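Local coordinates for outer membrane porin protein 32 (Delftia acidovorans, PDB 2FGQ) that forms trimeric, anion-selective channels across the bacterial outer membrane and binds malate in its pore, at residues F115-D129 with Q224-T238. Sequence-based numbering, arbitrary orientation.
Sequences FMGFRNWAAGQGADD and QQTKFKRDIGGDIKT
Trp121 lies across the side chain of Thr238 and is packed on both faces. Thr238 CG2 sits 3.5 Å from the centroid of the Trp121 six-membered ring, a CH-pi contact only 8° off the ring normal, while Arg119 CG of the same loop lies over the opposite face, toward the rim. With CG anti to the carbonyl carbon (chi1 -68°), the indole is turned back toward Gly117, and Trp121 NE1 donates to Gly117 O at 3.0 Å, tilted out of the carbonyl plane. Gly117 O also accepts a hydrogen bond from a water at 2.8 Å, and this water, hydrogen-bonded to Thr226 OG1 at 2.7 Å, bridges loop and strand. The next residue, Ala122, sets its CB over the face of Phe228, 3.4 Å from the Phe228 ring centroid, and Ala122 CB also meets Ile236 CD1 at 3.7 Å. Asn120 OD1, held by Gly124 N, approaches Phe228 CZ obliquely, and Asp129 O comes to the ring's edge. The extended Gln224 reaches in with its amide: Gln224 OE1 rests over one face of Phe118, the two planes 78° apart, and is hydrogen-bonded to Thr207 OG1, while Gln224 NE2 lies 3.1 Å from Gly117 O. Residues 115-129 belong to the long excursion between helix 96-101 and strand 133-134, which folds into the barrel as the constriction loop of general porins does. Here it is laid against the inner wall made by the antiparallel hairpin 218-230/235-249, with Arg203 of adjoining strand 199-213 bonding to Arg119 O and Asp129 O, and Thr194 of strand 183-196 to Asp129 OD2.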
loop_
_atom_site.group_PDB
_atom_site.type_symbol
_atom_site.label_atom_id
_atom_site.label_comp_id
_atom_site.label_asym_id
_atom_site.label_seq_id
_atom_site.Cartn_x
_atom_site.Cartn_y
_atom_site.Cartn_z
ATOM N N PHE A 115 -17.465 -21.532 8.840
ATOM C CA PHE A 115 -18.684 -21.598 8.032
ATOM C C PHE A 115 -18.424 -20.973 6.676
ATOM O O PHE A 115 -17.843 -19.867 6.594
ATOM C CB PHE A 115 -19.749 -20.803 8.747
ATOM C CG PHE A 115 -21.092 -20.819 8.086
ATOM C CD1 PHE A 115 -21.761 -22.017 7.892
ATOM C CD2 PHE A 115 -21.668 -19.660 7.685
ATOM C CE1 PHE A 115 -23.054 -22.023 7.309
ATOM C CE2 PHE A 115 -22.948 -19.650 7.108
ATOM C CZ PHE A 115 -23.617 -20.842 6.914
ATOM N N MET A 116 -18.852 -21.652 5.615
ATOM C CA MET A 116 -18.587 -21.184 4.232
ATOM C C MET A 116 -19.805 -20.547 3.571
ATOM O O MET A 116 -19.795 -20.331 2.371
ATOM C CB MET A 116 -18.171 -22.370 3.339
ATOM C CG MET A 116 -16.972 -23.091 3.756
ATOM S SD MET A 116 -16.696 -24.539 2.578
ATOM C CE MET A 116 -16.906 -23.852 1.055
ATOM N N GLY A 117 -20.893 -20.332 4.309
ATOM C CA GLY A 117 -22.105 -19.792 3.691
ATOM C C GLY A 117 -21.906 -18.471 2.927
ATOM O O GLY A 117 -22.492 -18.252 1.859
ATOM N N PHE A 118 -21.088 -17.585 3.494
ATOM C CA PHE A 118 -20.790 -16.279 2.853
ATOM C C PHE A 118 -19.705 -16.514 1.826
ATOM O O PHE A 118 -18.520 -16.220 2.069
ATOM C CB PHE A 118 -20.398 -15.203 3.867
ATOM C CG PHE A 118 -21.480 -14.840 4.836
ATOM C CD1 PHE A 118 -22.374 -13.850 4.504
ATOM C CD2 PHE A 118 -21.579 -15.439 6.084
ATOM C CE1 PHE A 118 -23.354 -13.441 5.375
ATOM C CE2 PHE A 118 -22.644 -15.073 6.974
ATOM C CZ PHE A 118 -23.499 -14.056 6.607
ATOM N N ARG A 119 -20.111 -17.002 0.663
ATOM C CA ARG A 119 -19.186 -17.262 -0.438
ATOM C C ARG A 119 -19.917 -17.029 -1.769
ATOM O O ARG A 119 -21.154 -16.939 -1.821
ATOM C CB ARG A 119 -18.465 -18.613 -0.344
ATOM C CG ARG A 119 -19.302 -19.751 -0.657
ATOM C CD ARG A 119 -18.554 -21.093 -0.492
ATOM N NE ARG A 119 -17.435 -21.236 -1.432
ATOM C CZ ARG A 119 -17.551 -21.600 -2.705
ATOM N NH1 ARG A 119 -18.726 -21.876 -3.244
ATOM N NH2 ARG A 119 -16.470 -21.654 -3.469
ATOM N N ASN A 120 -19.159 -16.891 -2.831
ATOM C CA ASN A 120 -19.697 -16.672 -4.165
ATOM C C ASN A 120 -20.072 -18.003 -4.829
ATOM O O ASN A 120 -19.381 -18.529 -5.708
ATOM C CB ASN A 120 -18.677 -15.884 -4.974
ATOM C CG ASN A 120 -19.200 -15.436 -6.306
ATOM O OD1 ASN A 120 -20.396 -15.626 -6.641
ATOM N ND2 ASN A 120 -18.321 -14.777 -7.076
ATOM N N TRP A 121 -21.236 -18.480 -4.439
ATOM C CA TRP A 121 -21.730 -19.780 -4.863
ATOM C C TRP A 121 -21.962 -19.902 -6.357
ATOM O O TRP A 121 -21.962 -21.033 -6.900
ATOM C CB TRP A 121 -23.045 -20.133 -4.118
ATOM C CG TRP A 121 -22.861 -20.372 -2.646
ATOM C CD1 TRP A 121 -23.179 -19.529 -1.634
ATOM C CD2 TRP A 121 -22.312 -21.537 -2.037
ATOM N NE1 TRP A 121 -22.865 -20.092 -0.421
ATOM C CE2 TRP A 121 -22.312 -21.327 -0.644
ATOM C CE3 TRP A 121 -21.797 -22.755 -2.529
ATOM C CZ2 TRP A 121 -21.845 -22.284 0.258
ATOM C CZ3 TRP A 121 -21.313 -23.700 -1.622
ATOM C CH2 TRP A 121 -21.342 -23.455 -0.251
ATOM N N ALA A 122 -22.229 -18.761 -7.014
ATOM C CA ALA A 122 -22.662 -18.741 -8.421
ATOM C C ALA A 122 -21.640 -18.190 -9.372
ATOM O O ALA A 122 -21.953 -17.942 -10.536
ATOM C CB ALA A 122 -23.910 -17.915 -8.546
ATOM N N ALA A 123 -20.432 -17.955 -8.886
ATOM C CA ALA A 123 -19.447 -17.210 -9.690
ATOM C C ALA A 123 -20.006 -15.888 -10.235
ATOM O O ALA A 123 -19.781 -15.477 -11.397
ATOM C CB ALA A 123 -18.854 -18.093 -10.834
ATOM N N GLY A 124 -20.706 -15.172 -9.361
ATOM C CA GLY A 124 -21.073 -13.798 -9.646
ATOM C C GLY A 124 -19.857 -12.944 -9.967
ATOM O O GLY A 124 -18.739 -13.188 -9.491
ATOM N N GLN A 125 -20.097 -11.932 -10.778
ATOM C CA GLN A 125 -19.047 -11.075 -11.326
ATOM C C GLN A 125 -18.813 -9.751 -10.576
ATOM O O GLN A 125 -17.976 -8.911 -10.999
ATOM C CB GLN A 125 -19.392 -10.801 -12.798
ATOM C CG GLN A 125 -19.377 -12.041 -13.650
ATOM C CD GLN A 125 -19.971 -11.812 -15.016
ATOM O OE1 GLN A 125 -21.190 -11.679 -15.138
ATOM N NE2 GLN A 125 -19.122 -11.701 -16.024
ATOM N N GLY A 126 -19.544 -9.556 -9.485
ATOM C CA GLY A 126 -19.397 -8.381 -8.629
ATOM C C GLY A 126 -18.128 -8.453 -7.787
ATOM O O GLY A 126 -17.526 -9.498 -7.668
ATOM N N ALA A 127 -17.770 -7.341 -7.173
ATOM C CA ALA A 127 -16.546 -7.258 -6.355
ATOM C C ALA A 127 -16.689 -8.044 -5.057
ATOM O O ALA A 127 -15.695 -8.577 -4.538
ATOM C CB ALA A 127 -16.255 -5.800 -6.040
ATOM N N ASP A 128 -17.923 -8.155 -4.549
ATOM C CA ASP A 128 -18.145 -8.719 -3.217
ATOM C C ASP A 128 -19.351 -9.664 -3.214
ATOM O O ASP A 128 -20.255 -9.574 -2.379
ATOM C CB ASP A 128 -18.320 -7.609 -2.185
ATOM C CG ASP A 128 -17.063 -6.788 -2.003
ATOM O OD1 ASP A 128 -16.063 -7.329 -1.397
ATOM O OD2 ASP A 128 -16.973 -5.630 -2.481
ATOM N N ASP A 129 -19.308 -10.616 -4.140
ATOM C CA ASP A 129 -20.398 -11.607 -4.245
ATOM C C ASP A 129 -20.291 -12.730 -3.250
ATOM O O ASP A 129 -21.066 -13.695 -3.319
ATOM C CB ASP A 129 -20.506 -12.111 -5.677
ATOM C CG ASP A 129 -21.366 -11.219 -6.535
ATOM O OD1 ASP A 129 -22.210 -10.452 -5.982
ATOM O OD2 ASP A 129 -21.277 -11.249 -7.783
ATOM N N GLN A 224 -28.681 -20.646 6.598
ATOM C CA GLN A 224 -28.652 -19.632 5.585
ATOM C C GLN A 224 -29.101 -20.182 4.254
ATOM O O GLN A 224 -28.721 -21.292 3.885
ATOM C CB GLN A 224 -27.218 -19.083 5.400
ATOM C CG GLN A 224 -27.115 -17.859 4.511
ATOM C CD GLN A 224 -25.691 -17.334 4.457
ATOM O OE1 GLN A 224 -25.414 -16.188 4.909
ATOM N NE2 GLN A 224 -24.773 -18.149 3.944
ATOM N N GLN A 225 -29.908 -19.400 3.545
ATOM C CA GLN A 225 -30.218 -19.675 2.142
ATOM C C GLN A 225 -29.723 -18.526 1.311
ATOM O O GLN A 225 -30.065 -17.375 1.579
ATOM C CB GLN A 225 -31.709 -19.879 1.896
ATOM C CG GLN A 225 -31.993 -20.183 0.455
ATOM C CD GLN A 225 -33.433 -20.569 0.215
ATOM O OE1 GLN A 225 -34.240 -19.722 -0.143
ATOM N NE2 GLN A 225 -33.773 -21.830 0.451
ATOM N N THR A 226 -28.891 -18.857 0.317
ATOM C CA THR A 226 -28.378 -17.876 -0.625
ATOM C C THR A 226 -28.875 -18.267 -2.004
ATOM O O THR A 226 -28.629 -19.390 -2.459
ATOM C CB THR A 226 -26.877 -17.938 -0.602
ATOM O OG1 THR A 226 -26.430 -17.692 0.736
ATOM C CG2 THR A 226 -26.306 -16.803 -1.435
ATOM N N LYS A 227 -29.573 -17.358 -2.665
ATOM C CA LYS A 227 -30.113 -17.634 -3.991
ATOM C C LYS A 227 -29.614 -16.573 -4.963
ATOM O O LYS A 227 -29.880 -15.390 -4.762
ATOM C CB LYS A 227 -31.651 -17.584 -3.930
ATOM C CG LYS A 227 -32.371 -17.942 -5.206
ATOM C CD LYS A 227 -33.907 -18.214 -5.042
ATOM C CE LYS A 227 -34.470 -17.806 -3.718
ATOM N NZ LYS A 227 -36.004 -17.584 -3.824
ATOM N N PHE A 228 -28.904 -16.980 -6.011
ATOM C CA PHE A 228 -28.619 -16.107 -7.125
ATOM C C PHE A 228 -29.714 -16.343 -8.172
ATOM O O PHE A 228 -29.755 -17.397 -8.823
ATOM C CB PHE A 228 -27.246 -16.394 -7.718
ATOM C CG PHE A 228 -26.045 -15.966 -6.880
ATOM C CD1 PHE A 228 -25.603 -16.708 -5.820
ATOM C CD2 PHE A 228 -25.315 -14.851 -7.238
ATOM C CE1 PHE A 228 -24.452 -16.346 -5.099
ATOM C CE2 PHE A 228 -24.128 -14.491 -6.571
ATOM C CZ PHE A 228 -23.693 -15.233 -5.518
ATOM N N LYS A 229 -30.604 -15.387 -8.292
ATOM C CA LYS A 229 -31.795 -15.466 -9.147
ATOM C C LYS A 229 -31.574 -14.583 -10.376
ATOM O O LYS A 229 -31.500 -13.361 -10.275
ATOM C CB LYS A 229 -33.010 -14.975 -8.369
ATOM C CG LYS A 229 -34.310 -15.200 -9.052
ATOM C CD LYS A 229 -35.525 -15.095 -8.091
ATOM C CE LYS A 229 -36.708 -14.454 -8.803
ATOM N NZ LYS A 229 -37.009 -15.129 -10.098
ATOM N N ARG A 230 -31.434 -15.205 -11.532
ATOM C CA ARG A 230 -31.127 -14.492 -12.759
ATOM C C ARG A 230 -32.391 -13.900 -13.330
ATOM O O ARG A 230 -33.440 -14.552 -13.334
ATOM C CB ARG A 230 -30.437 -15.482 -13.702
ATOM C CG ARG A 230 -29.944 -14.940 -14.988
ATOM C CD ARG A 230 -29.121 -15.942 -15.744
ATOM N NE ARG A 230 -29.933 -17.098 -16.126
ATOM C CZ ARG A 230 -29.484 -18.114 -16.880
ATOM N NH1 ARG A 230 -28.232 -18.137 -17.296
ATOM N NH2 ARG A 230 -30.289 -19.134 -17.172
ATOM N N ASP A 231 -32.332 -12.645 -13.777
ATOM C CA ASP A 231 -33.532 -11.920 -14.238
ATOM C C ASP A 231 -34.270 -12.675 -15.353
ATOM O O ASP A 231 -35.503 -12.698 -15.341
ATOM C CB ASP A 231 -33.205 -10.513 -14.760
ATOM C CG ASP A 231 -32.777 -9.536 -13.678
ATOM O OD1 ASP A 231 -32.541 -9.920 -12.504
ATOM O OD2 ASP A 231 -32.653 -8.316 -13.962
ATOM N N ILE A 232 -33.554 -13.268 -16.296
ATOM C CA ILE A 232 -34.203 -13.962 -17.420
ATOM C C ILE A 232 -34.752 -15.330 -17.026
ATOM O O ILE A 232 -35.329 -16.022 -17.871
ATOM C CB ILE A 232 -33.282 -14.138 -18.663
ATOM C CG1 ILE A 232 -32.094 -15.046 -18.357
ATOM C CG2 ILE A 232 -32.923 -12.782 -19.260
ATOM C CD1 ILE A 232 -31.576 -15.833 -19.545
ATOM N N GLY A 233 -34.464 -15.762 -15.796
ATOM C CA GLY A 233 -34.851 -17.075 -15.334
ATOM C C GLY A 233 -33.660 -17.899 -14.917
ATOM O O GLY A 233 -32.567 -17.724 -15.442
ATOM N N GLY A 234 -33.892 -18.836 -13.995
ATOM C CA GLY A 234 -32.859 -19.701 -13.482
ATOM C C GLY A 234 -32.288 -19.202 -12.168
ATOM O O GLY A 234 -32.308 -17.992 -11.891
ATOM N N ASP A 235 -31.792 -20.137 -11.368
ATOM C CA ASP A 235 -31.268 -19.798 -10.065
ATOM C C ASP A 235 -30.227 -20.796 -9.587
ATOM O O ASP A 235 -30.275 -21.980 -9.928
ATOM C CB ASP A 235 -32.430 -19.653 -9.110
ATOM C CG ASP A 235 -32.986 -20.942 -8.681
ATOM O OD1 ASP A 235 -32.685 -21.345 -7.545
ATOM O OD2 ASP A 235 -33.744 -21.631 -9.387
ATOM N N ILE A 236 -29.244 -20.281 -8.859
ATOM C CA ILE A 236 -28.257 -21.085 -8.162
ATOM C C ILE A 236 -28.522 -20.855 -6.695
ATOM O O ILE A 236 -28.252 -19.768 -6.168
ATOM C CB ILE A 236 -26.814 -20.671 -8.581
ATOM C CG1 ILE A 236 -26.609 -21.076 -10.047
ATOM C CG2 ILE A 236 -25.770 -21.332 -7.676
ATOM C CD1 ILE A 236 -25.292 -20.673 -10.645
ATOM N N LYS A 237 -29.111 -21.866 -6.058
ATOM C CA LYS A 237 -29.588 -21.801 -4.688
ATOM C C LYS A 237 -28.737 -22.740 -3.837
ATOM O O LYS A 237 -28.526 -23.882 -4.200
ATOM C CB LYS A 237 -31.081 -22.194 -4.608
ATOM C CG LYS A 237 -31.639 -22.106 -3.227
ATOM C CD LYS A 237 -33.194 -22.121 -3.269
ATOM C CE LYS A 237 -33.714 -23.472 -3.184
ATOM N NZ LYS A 237 -35.259 -23.425 -3.304
ATOM N N THR A 238 -28.343 -22.269 -2.661
ATOM C CA THR A 238 -27.576 -23.042 -1.735
ATOM C C THR A 238 -28.129 -22.838 -0.328
ATOM O O THR A 238 -28.334 -21.692 0.094
ATOM C CB THR A 238 -26.099 -22.572 -1.749
ATOM O OG1 THR A 238 -25.579 -22.622 -3.094
ATOM C CG2 THR A 238 -25.222 -23.514 -0.922
HETATM O O HOH W 1 -24.274 -16.140 1.366
#